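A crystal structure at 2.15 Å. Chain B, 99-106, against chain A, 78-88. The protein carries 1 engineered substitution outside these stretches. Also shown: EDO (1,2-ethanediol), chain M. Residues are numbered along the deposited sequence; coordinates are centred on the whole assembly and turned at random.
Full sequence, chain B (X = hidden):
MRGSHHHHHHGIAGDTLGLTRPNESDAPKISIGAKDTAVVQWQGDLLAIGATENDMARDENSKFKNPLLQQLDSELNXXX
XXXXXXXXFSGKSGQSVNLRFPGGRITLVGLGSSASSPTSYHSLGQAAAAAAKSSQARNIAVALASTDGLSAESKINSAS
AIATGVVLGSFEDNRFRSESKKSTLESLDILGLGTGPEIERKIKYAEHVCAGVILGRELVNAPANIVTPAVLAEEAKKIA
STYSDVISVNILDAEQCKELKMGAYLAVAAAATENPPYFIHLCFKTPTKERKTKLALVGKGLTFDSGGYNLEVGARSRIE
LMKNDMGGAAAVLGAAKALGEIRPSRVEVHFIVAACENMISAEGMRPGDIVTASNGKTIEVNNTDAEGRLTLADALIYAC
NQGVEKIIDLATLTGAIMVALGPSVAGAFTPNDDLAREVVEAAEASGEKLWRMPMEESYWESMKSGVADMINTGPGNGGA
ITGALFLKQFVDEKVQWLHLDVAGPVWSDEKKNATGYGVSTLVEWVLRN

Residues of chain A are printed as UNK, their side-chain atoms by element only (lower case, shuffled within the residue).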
# COMPACT_ATOMS: atom_id res chain seq x y z
N LEU B 99 -3.21 -49.63 -14.37
CA LEU B 99 -3.84 -50.64 -15.20
C LEU B 99 -4.59 -51.68 -14.38
O LEU B 99 -4.00 -52.47 -13.64
CB LEU B 99 -2.79 -51.32 -16.06
CG LEU B 99 -3.34 -52.30 -17.09
CD1 LEU B 99 -4.14 -51.57 -18.17
CD2 LEU B 99 -2.20 -53.08 -17.70
N ARG B 100 -5.91 -51.67 -14.53
CA ARG B 100 -6.79 -52.66 -13.94
C ARG B 100 -7.05 -53.79 -14.92
O ARG B 100 -7.40 -53.56 -16.07
CB ARG B 100 -8.11 -52.02 -13.54
CG ARG B 100 -9.11 -52.96 -12.91
CD ARG B 100 -8.62 -53.48 -11.57
NE ARG B 100 -9.72 -54.02 -10.77
CZ ARG B 100 -10.11 -55.30 -10.77
NH1 ARG B 100 -9.58 -56.20 -11.60
NH2 ARG B 100 -11.12 -55.66 -9.99
N PHE B 101 -6.88 -55.02 -14.45
CA PHE B 101 -6.96 -56.19 -15.33
C PHE B 101 -7.58 -57.36 -14.55
O PHE B 101 -7.88 -57.20 -13.36
CB PHE B 101 -5.58 -56.57 -15.87
CG PHE B 101 -4.59 -56.84 -14.79
CD1 PHE B 101 -4.51 -58.09 -14.18
CD2 PHE B 101 -3.71 -55.86 -14.39
CE1 PHE B 101 -3.54 -58.38 -13.24
CE2 PHE B 101 -2.79 -56.11 -13.39
CZ PHE B 101 -2.71 -57.36 -12.80
N PRO B 102 -7.89 -58.47 -15.23
CA PRO B 102 -8.63 -59.49 -14.47
C PRO B 102 -7.72 -60.09 -13.42
O PRO B 102 -6.63 -60.56 -13.76
CB PRO B 102 -8.99 -60.55 -15.52
CG PRO B 102 -8.90 -59.85 -16.83
CD PRO B 102 -7.96 -58.69 -16.69
N GLY B 103 -8.15 -60.02 -12.17
CA GLY B 103 -7.35 -60.58 -11.09
C GLY B 103 -6.43 -59.59 -10.38
O GLY B 103 -5.74 -59.95 -9.43
N GLY B 104 -6.38 -58.34 -10.82
CA GLY B 104 -5.56 -57.37 -10.09
C GLY B 104 -5.38 -56.02 -10.76
O GLY B 104 -6.09 -55.65 -11.70
N ARG B 105 -4.45 -55.26 -10.21
CA ARG B 105 -4.20 -53.90 -10.63
C ARG B 105 -2.73 -53.61 -10.46
O ARG B 105 -2.14 -53.93 -9.43
CB ARG B 105 -5.03 -52.95 -9.78
CG ARG B 105 -5.05 -51.52 -10.29
CD ARG B 105 -5.81 -50.63 -9.32
NE ARG B 105 -7.26 -50.70 -9.46
CZ ARG B 105 -7.99 -49.90 -10.24
NH1 ARG B 105 -7.42 -48.98 -11.00
NH2 ARG B 105 -9.31 -49.94 -10.18
N ILE B 106 -2.14 -52.97 -11.46
CA ILE B 106 -0.76 -52.59 -11.40
C ILE B 106 -0.67 -51.09 -11.59
O ILE B 106 -1.37 -50.54 -12.44
CB ILE B 106 0.09 -53.32 -12.47
CG1 ILE B 106 0.30 -54.77 -12.03
CG2 ILE B 106 1.46 -52.68 -12.62
CD1 ILE B 106 1.01 -55.66 -13.03
N UNK A 78 -17.13 -58.22 -16.36
CA UNK A 78 -17.33 -57.52 -15.09
C UNK A 78 -16.19 -56.58 -14.70
O UNK A 78 -16.25 -55.90 -13.68
N UNK A 79 -15.22 -56.43 -15.59
CA UNK A 79 -14.10 -55.53 -15.33
C UNK A 79 -14.49 -54.05 -15.25
O UNK A 79 -14.00 -53.32 -14.41
c UNK A 79 -10.71 -55.34 -17.25
c UNK A 79 -13.02 -55.73 -16.39
c UNK A 79 -11.02 -56.01 -14.87
c UNK A 79 -11.62 -55.23 -16.03
N UNK A 80 -15.51 -53.64 -16.00
CA UNK A 80 -15.92 -52.25 -16.01
C UNK A 80 -16.72 -51.86 -14.76
O UNK A 80 -16.56 -50.77 -14.21
c UNK A 80 -16.04 -49.65 -17.73
c UNK A 80 -18.14 -50.52 -18.76
c UNK A 80 -16.74 -51.99 -17.28
c UNK A 80 -17.23 -50.56 -17.54
N UNK A 81 -17.60 -52.76 -14.31
CA UNK A 81 -18.36 -52.52 -13.07
C UNK A 81 -17.45 -52.59 -11.83
O UNK A 81 -17.60 -51.84 -10.88
c UNK A 81 -19.54 -53.50 -12.93
o UNK A 81 -19.13 -54.87 -13.01
N UNK A 82 -16.47 -53.48 -11.87
CA UNK A 82 -15.55 -53.63 -10.76
C UNK A 82 -14.65 -52.40 -10.63
O UNK A 82 -14.52 -51.80 -9.57
c UNK A 82 -14.74 -54.90 -10.94
N UNK A 83 -14.12 -51.94 -11.76
CA UNK A 83 -13.27 -50.78 -11.74
C UNK A 83 -14.10 -49.58 -11.27
O UNK A 83 -13.63 -48.76 -10.49
c UNK A 83 -12.71 -50.53 -13.14
N UNK A 84 -15.33 -49.47 -11.77
CA UNK A 84 -16.18 -48.33 -11.43
C UNK A 84 -16.50 -48.25 -9.94
O UNK A 84 -16.51 -47.16 -9.35
c UNK A 84 -17.50 -48.41 -12.21
o UNK A 84 -17.25 -48.19 -13.58
N UNK A 85 -16.84 -49.37 -9.31
CA UNK A 85 -17.10 -49.33 -7.87
C UNK A 85 -15.81 -49.11 -7.09
O UNK A 85 -15.77 -48.30 -6.18
o UNK A 85 -17.05 -51.72 -7.60
c UNK A 85 -17.83 -50.57 -7.36
N UNK A 86 -14.70 -49.68 -7.54
CA UNK A 86 -13.42 -49.52 -6.81
C UNK A 86 -13.03 -48.04 -6.81
O UNK A 86 -12.44 -47.52 -5.85
o UNK A 86 -11.87 -53.92 -8.14
c UNK A 86 -12.41 -51.85 -7.15
c UNK A 86 -12.32 -50.36 -7.45
c UNK A 86 -11.60 -52.70 -8.11
o UNK A 86 -10.66 -52.19 -8.77
N UNK A 87 -13.29 -47.39 -7.94
CA UNK A 87 -12.86 -46.02 -8.12
C UNK A 87 -13.97 -45.05 -7.74
O UNK A 87 -13.86 -43.85 -7.97
o UNK A 87 -10.24 -47.67 -11.84
c UNK A 87 -11.16 -46.67 -9.88
c UNK A 87 -12.35 -45.78 -9.54
o UNK A 87 -10.89 -45.55 -11.96
c UNK A 87 -10.74 -46.62 -11.34
N UNK A 88 -15.03 -45.56 -7.12
CA UNK A 88 -16.13 -44.73 -6.61
C UNK A 88 -16.78 -43.88 -7.71
O UNK A 88 -17.10 -42.71 -7.49
o UNK A 88 -17.67 -44.00 -4.32
c UNK A 88 -15.60 -43.86 -5.48
o UNK A 88 -16.59 -42.10 -4.21
c UNK A 88 -16.70 -43.28 -4.61
C1 EDO M . -9.44 -42.02 -10.23
O1 EDO M . -10.44 -41.10 -10.69
C2 EDO M . -10.07 -43.05 -9.29
O2 EDO M . -10.95 -42.46 -8.32
O HOH W 1 -8.22 -52.73 -7.82

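Position 78 of chain A has no side-chain atoms and lies out of reach of chain B. Its phi/psi of 85/5 would jam a CB against the preceding carbonyl, so it is Gly A78, the N-cap of the helix that follows. Position 79 carries four carbons forked at the second, the pattern of leucine. Leu A79 starts sideways, but its end reaches chain B: CD1 lies 3.6 Å from Arg B100 NH1 and 3.7 Å from Phe B101 O, while CD2 is 4.4 Å from Pro B102 CD.

Position 80 has the same forked set of four carbons but touches nothing on chain B; it is Leu A80. At 81, one carbon followed by one oxygen gives Ser A81, also remote from the contact, its hydroxyl hydrogen-bonded elsewhere in the structure. Position 82 has a single carbon pointing toward chain B, 3.8 Å from Arg B100 NH2 to CB, and is Ala A82. Another lone carbon at 83 marks Ala A83, whose CB sits 4.3 Å from Arg B100 CG.

Position 84 has one carbon and one oxygen; its CA-to-CB bond points away from chain B. This is Ser A84, whose OG donates to Leu A80 O at 2.7 Å, one turn back. Position 85 repeats the pattern without contact and is Ser A85.

At 86, three carbons end in two oxygens, both turned to arginines of chain B. The residue is Glu A86: its OE1 accepts from Arg B100 NE at 2.9 Å and from Arg B105 NH2 at 3.0 Å, and its OE2 from Arg B100 NH2 at 2.6 Å. Position 87 has the same make-up, and one oxygen meets Arg B105. In Glu A87, OE2 accepts from Arg B105 NH2 at 3.0 Å and Arg B105 NH1 at 3.2 Å, while its backbone O accepts from O2 of the ethanediol at 3.2 Å. Two carbons, the second bearing two oxygens, make 88 Asp A88, beyond reach of chain B.

The contact is a charge cluster beside a small apolar patch. Arg B100 and Arg B105, on neighbouring strands of the hairpin closed by the type II turn from Phe B101 to Gly B104, converge on Glu A86 in salt bridges, and Arg B105 forms another with Glu A87. The carboxylate oxygens lie at the guanidinium edges, where the N-H groups point. A water reinforces the cluster, donating to Glu A86 OE1 at 2.7 Å and accepting from Arg B105 NE at 2.8 Å. Toward the helix start, Leu A79 packs against Pro B102.

Chain A, residues 78-88: GLLSAASSEED
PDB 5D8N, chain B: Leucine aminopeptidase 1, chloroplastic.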